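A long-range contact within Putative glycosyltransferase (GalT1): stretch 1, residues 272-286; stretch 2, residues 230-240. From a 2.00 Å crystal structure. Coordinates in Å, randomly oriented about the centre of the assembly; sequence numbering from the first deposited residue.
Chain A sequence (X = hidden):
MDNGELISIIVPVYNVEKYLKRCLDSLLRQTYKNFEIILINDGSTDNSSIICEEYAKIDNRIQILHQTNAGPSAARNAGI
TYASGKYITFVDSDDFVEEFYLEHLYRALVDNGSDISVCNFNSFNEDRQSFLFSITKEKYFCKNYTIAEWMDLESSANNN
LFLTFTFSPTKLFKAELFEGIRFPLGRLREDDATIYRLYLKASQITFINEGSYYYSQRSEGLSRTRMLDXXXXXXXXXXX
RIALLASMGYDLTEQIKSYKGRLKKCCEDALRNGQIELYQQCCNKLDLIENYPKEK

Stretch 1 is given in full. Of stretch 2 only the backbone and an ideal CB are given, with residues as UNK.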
# COMPACT_ATOMS: atom_id res chain seq x y z
N ARG A 272 -22.68 7.71 -13.35
CA ARG A 272 -23.43 7.06 -12.28
C ARG A 272 -22.52 6.37 -11.29
O ARG A 272 -22.84 6.27 -10.10
CB ARG A 272 -24.42 6.05 -12.86
CG ARG A 272 -25.61 6.70 -13.54
CD ARG A 272 -26.54 5.66 -14.14
NE ARG A 272 -27.67 6.29 -14.81
CZ ARG A 272 -28.80 6.64 -14.20
NH1 ARG A 272 -28.94 6.41 -12.90
NH2 ARG A 272 -29.79 7.21 -14.89
N ASN A 273 -21.38 5.88 -11.77
CA ASN A 273 -20.45 5.14 -10.91
C ASN A 273 -19.39 6.01 -10.27
O ASN A 273 -18.49 5.48 -9.63
CB ASN A 273 -19.71 4.05 -11.71
CG ASN A 273 -20.65 3.05 -12.33
OD1 ASN A 273 -21.73 2.77 -11.80
ND2 ASN A 273 -20.24 2.48 -13.46
N GLY A 274 -19.46 7.32 -10.47
CA GLY A 274 -18.45 8.23 -9.94
C GLY A 274 -17.09 8.13 -10.62
O GLY A 274 -16.06 8.57 -10.07
N GLN A 275 -17.08 7.55 -11.81
CA GLN A 275 -15.85 7.46 -12.61
C GLN A 275 -15.69 8.71 -13.47
O GLN A 275 -15.93 8.69 -14.68
CB GLN A 275 -15.85 6.18 -13.46
CG GLN A 275 -15.69 4.92 -12.63
CD GLN A 275 -15.81 3.64 -13.43
OE1 GLN A 275 -16.81 2.95 -13.36
NE2 GLN A 275 -14.76 3.31 -14.19
N ILE A 276 -15.28 9.80 -12.84
CA ILE A 276 -15.44 11.12 -13.44
C ILE A 276 -14.52 11.40 -14.63
O ILE A 276 -14.97 11.96 -15.63
CB ILE A 276 -15.37 12.23 -12.37
CG1 ILE A 276 -16.42 11.97 -11.29
CG2 ILE A 276 -15.58 13.60 -12.99
CD1 ILE A 276 -17.86 11.90 -11.83
N GLU A 277 -13.25 11.00 -14.56
CA GLU A 277 -12.39 11.23 -15.72
C GLU A 277 -12.86 10.42 -16.94
O GLU A 277 -12.85 10.91 -18.07
CB GLU A 277 -10.92 10.92 -15.42
CG GLU A 277 -10.05 11.17 -16.64
CD GLU A 277 -8.57 11.07 -16.35
OE1 GLU A 277 -8.15 10.06 -15.74
OE2 GLU A 277 -7.84 12.00 -16.72
N LEU A 278 -13.29 9.19 -16.69
CA LEU A 278 -13.84 8.36 -17.76
C LEU A 278 -15.09 9.01 -18.36
O LEU A 278 -15.24 9.07 -19.58
CB LEU A 278 -14.14 6.96 -17.24
CG LEU A 278 -14.66 5.97 -18.27
CD1 LEU A 278 -13.62 5.78 -19.37
CD2 LEU A 278 -14.97 4.66 -17.56
N TYR A 279 -15.97 9.52 -17.49
CA TYR A 279 -17.17 10.19 -17.97
C TYR A 279 -16.83 11.37 -18.88
O TYR A 279 -17.41 11.53 -19.96
CB TYR A 279 -18.06 10.64 -16.79
CG TYR A 279 -18.70 12.01 -16.95
CD1 TYR A 279 -19.90 12.18 -17.61
CD2 TYR A 279 -18.08 13.14 -16.41
CE1 TYR A 279 -20.48 13.44 -17.75
CE2 TYR A 279 -18.65 14.40 -16.55
CZ TYR A 279 -19.84 14.54 -17.22
OH TYR A 279 -20.39 15.80 -17.34
N GLN A 280 -15.86 12.17 -18.45
CA GLN A 280 -15.43 13.33 -19.22
C GLN A 280 -14.93 12.91 -20.61
O GLN A 280 -15.30 13.52 -21.62
CB GLN A 280 -14.35 14.09 -18.44
CG GLN A 280 -13.69 15.25 -19.19
CD GLN A 280 -12.30 14.92 -19.76
OE1 GLN A 280 -11.42 14.36 -19.09
NE2 GLN A 280 -12.08 15.30 -21.02
N GLN A 281 -14.11 11.86 -20.65
CA GLN A 281 -13.50 11.43 -21.90
C GLN A 281 -14.55 10.91 -22.88
O GLN A 281 -14.55 11.30 -24.05
CB GLN A 281 -12.40 10.37 -21.65
CG GLN A 281 -11.12 10.95 -21.02
CD GLN A 281 -10.23 11.70 -22.03
OE1 GLN A 281 -10.22 11.38 -23.23
NE2 GLN A 281 -9.49 12.70 -21.55
N CYS A 282 -15.44 10.05 -22.39
CA CYS A 282 -16.49 9.47 -23.22
C CYS A 282 -17.50 10.49 -23.71
O CYS A 282 -17.92 10.45 -24.87
CB CYS A 282 -17.24 8.38 -22.45
SG CYS A 282 -16.27 6.85 -22.26
N CYS A 283 -17.91 11.39 -22.83
CA CYS A 283 -18.83 12.44 -23.25
C CYS A 283 -18.22 13.36 -24.28
O CYS A 283 -18.92 13.82 -25.19
CB CYS A 283 -19.32 13.25 -22.05
SG CYS A 283 -20.49 12.31 -21.09
N ASN A 284 -16.94 13.66 -24.14
CA ASN A 284 -16.27 14.51 -25.12
C ASN A 284 -16.19 13.82 -26.47
O ASN A 284 -16.47 14.43 -27.50
CB ASN A 284 -14.87 14.91 -24.63
CG ASN A 284 -14.02 15.54 -25.72
OD1 ASN A 284 -14.40 16.55 -26.33
ND2 ASN A 284 -12.86 14.97 -25.96
N LYS A 285 -15.80 12.54 -26.45
CA LYS A 285 -15.73 11.74 -27.66
C LYS A 285 -17.10 11.66 -28.35
O LYS A 285 -17.20 11.84 -29.56
CB LYS A 285 -15.16 10.33 -27.36
CG LYS A 285 -13.65 10.36 -27.12
CD LYS A 285 -13.04 8.95 -27.05
CE LYS A 285 -12.59 8.61 -25.63
NZ LYS A 285 -11.77 7.35 -25.55
N LEU A 286 -18.15 11.44 -27.57
CA LEU A 286 -19.50 11.38 -28.14
C LEU A 286 -19.93 12.75 -28.68
O LEU A 286 -20.57 12.84 -29.72
CB LEU A 286 -20.49 10.86 -27.09
CG LEU A 286 -21.91 10.50 -27.54
CD1 LEU A 286 -21.91 9.36 -28.56
CD2 LEU A 286 -22.76 10.15 -26.32
N UNK A 230 -16.75 -3.54 -16.86
CA UNK A 230 -15.51 -2.76 -16.93
C UNK A 230 -15.70 -1.71 -18.02
O UNK A 230 -15.42 -1.96 -19.19
CB UNK A 230 -14.30 -3.65 -17.21
N UNK A 231 -16.18 -0.54 -17.63
CA UNK A 231 -16.53 0.50 -18.61
C UNK A 231 -15.30 0.93 -19.41
O UNK A 231 -15.37 1.08 -20.62
CB UNK A 231 -17.15 1.71 -17.91
N UNK A 232 -14.19 1.13 -18.71
CA UNK A 232 -12.97 1.59 -19.36
C UNK A 232 -12.49 0.65 -20.47
O UNK A 232 -12.15 1.11 -21.56
CB UNK A 232 -11.86 1.75 -18.31
N UNK A 233 -12.44 -0.65 -20.18
CA UNK A 233 -12.08 -1.65 -21.18
C UNK A 233 -13.04 -1.71 -22.38
O UNK A 233 -12.61 -1.88 -23.52
CB UNK A 233 -12.02 -3.03 -20.51
N UNK A 234 -14.33 -1.59 -22.09
CA UNK A 234 -15.35 -1.56 -23.14
C UNK A 234 -14.97 -0.53 -24.23
O UNK A 234 -15.09 -0.79 -25.43
CB UNK A 234 -16.72 -1.23 -22.54
N UNK A 235 -14.50 0.63 -23.79
CA UNK A 235 -14.16 1.71 -24.70
C UNK A 235 -12.81 1.46 -25.35
O UNK A 235 -12.69 1.51 -26.57
CB UNK A 235 -14.16 3.05 -23.96
N UNK A 236 -11.78 1.18 -24.55
CA UNK A 236 -10.44 0.99 -25.11
C UNK A 236 -10.34 -0.25 -26.03
O UNK A 236 -9.63 -0.22 -27.04
CB UNK A 236 -9.43 0.87 -23.97
N UNK A 237 -11.07 -1.32 -25.70
CA UNK A 237 -11.16 -2.48 -26.60
C UNK A 237 -11.70 -2.11 -27.98
O UNK A 237 -11.17 -2.56 -28.98
CB UNK A 237 -12.05 -3.56 -25.98
N UNK A 238 -12.77 -1.33 -28.02
CA UNK A 238 -13.37 -0.92 -29.29
C UNK A 238 -12.43 -0.00 -30.10
O UNK A 238 -12.35 -0.10 -31.33
CB UNK A 238 -14.70 -0.21 -29.03
N UNK A 239 -11.71 0.88 -29.41
CA UNK A 239 -10.75 1.78 -30.07
C UNK A 239 -9.56 1.01 -30.64
O UNK A 239 -9.16 1.21 -31.78
CB UNK A 239 -10.26 2.84 -29.09
N UNK A 240 -8.99 0.12 -29.84
CA UNK A 240 -7.93 -0.77 -30.31
C UNK A 240 -8.37 -1.59 -31.54
O UNK A 240 -7.63 -1.71 -32.53
CB UNK A 240 -7.50 -1.71 -29.18

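Two helices, 276-286 and 231-240, run in roughly the same direction at 35°, their axes 11.2 Å apart at closest approach, so their successive turns meet.

Position 230 lies just before the first helical residue, with phi/psi of -88/92, and its CA-to-CB bond points away from stretch 1. An N-cap is called for: Asp, Asn, Ser or Thr would suit. It is Asp230, whose OD1 accepts from backbone N of position 233 at 3.2 Å. A water that donates to OD1 also accepts from Gln275 NE2 (3.0 Å) and backbone N of position 232 (2.8 Å), linking the two helix starts.

At position 231 the CB points toward stretch 1, 3.7 Å from Leu278 CD2, with the amides of Asn273 and Gln275 farther out. An aliphatic residue such as Ile, Leu, Val or Met would fit against the leucine. The residue is Ile231: its CG2 packs 3.6 Å from Leu278 CD2, while CD1 extends to the amides, 3.1 Å from Gln275 OE1 and 3.5 Å from Asn273 ND2.

Position 232 points sideways, its CB 4.3 Å from Leu278 CD2. Little here is selective, and Ala, Ser, Thr or a longer polar residue would be plausible. Ser232 is found; its backbone N lies 3.8 Å from Leu278 CD2.

Positions 233 and 234 are out of reach, and stretch 1 sets no preference. Ser233 returns a weak bond from OG to Asp230 OD2 (2.8 Å), and Met234 extends beside the interface without touching it.

One turn on from 231, position 235 again points toward stretch 1. Its CB is 4.7 Å from Cys282 SG and 5.2 Å from Lys285 NZ, a mostly apolar site suited to Val, Leu, Ile or Met. Ile235 places CG1 3.8 Å from Cys282 SG, and its CG2 lies 3.8 Å from Lys285 NZ.

Position 236 points sideways with nothing of stretch 1 near its CB; many residues would do. Ser236 OG makes a weak bond to Ser232 O (3.3 Å). Positions 237 and 238, out of reach, could hold any helix-compatible residue: Asn237 and Ala238.

Position 239 points toward stretch 1, but no atom there lies within 5.5 Å of its CB. Lys285 reaches across with its ammonium, so a long acidic side chain is the natural answer, with Gln a neutral alternative. Glu239 meets it: Lys285 NZ donates to Glu239 OE2 at 2.5 Å, a very short hydrogen bond within a salt bridge.

Position 240, beyond reach and equally unrestricted, is Glu240.

Stretch 2, residues 230-240: DISSMISNAEE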
# COMPACT_ATOMS: atom_id res chain seq x y z
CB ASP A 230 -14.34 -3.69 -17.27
CG ASP A 230 -12.98 -2.99 -17.25
OD1 ASP A 230 -12.93 -1.74 -17.24
OD2 ASP A 230 -11.96 -3.70 -17.26
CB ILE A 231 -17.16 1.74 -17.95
CG1 ILE A 231 -18.31 1.35 -17.01
CG2 ILE A 231 -17.67 2.69 -19.01
CD1 ILE A 231 -17.88 1.05 -15.59
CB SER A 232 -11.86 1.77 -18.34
OG SER A 232 -10.77 2.40 -18.97
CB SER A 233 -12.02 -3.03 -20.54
OG SER A 233 -10.83 -3.14 -19.81
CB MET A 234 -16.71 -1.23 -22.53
CG MET A 234 -17.88 -1.29 -23.51
SD MET A 234 -19.47 -0.82 -22.77
CE MET A 234 -19.15 0.87 -22.23
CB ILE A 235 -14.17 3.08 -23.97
CG1 ILE A 235 -15.57 3.34 -23.41
CG2 ILE A 235 -13.76 4.20 -24.90
CD1 ILE A 235 -16.65 3.21 -24.48
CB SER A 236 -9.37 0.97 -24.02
OG SER A 236 -9.56 -0.14 -23.17
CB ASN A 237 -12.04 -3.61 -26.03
CG ASN A 237 -11.40 -4.32 -24.85
OD1 ASN A 237 -10.23 -4.11 -24.55
ND2 ASN A 237 -12.16 -5.19 -24.19
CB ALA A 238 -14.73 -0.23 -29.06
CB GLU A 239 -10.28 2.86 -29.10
CG GLU A 239 -11.39 3.89 -28.84
CD GLU A 239 -11.16 4.75 -27.61
OE1 GLU A 239 -10.20 4.48 -26.85
OE2 GLU A 239 -11.95 5.71 -27.40
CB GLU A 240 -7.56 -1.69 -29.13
CG GLU A 240 -6.47 -2.73 -29.37
CD GLU A 240 -6.21 -3.53 -28.09
OE1 GLU A 240 -7.18 -4.06 -27.48
OE2 GLU A 240 -5.04 -3.60 -27.67
O HOH W 1 -13.87 1.05 -15.91
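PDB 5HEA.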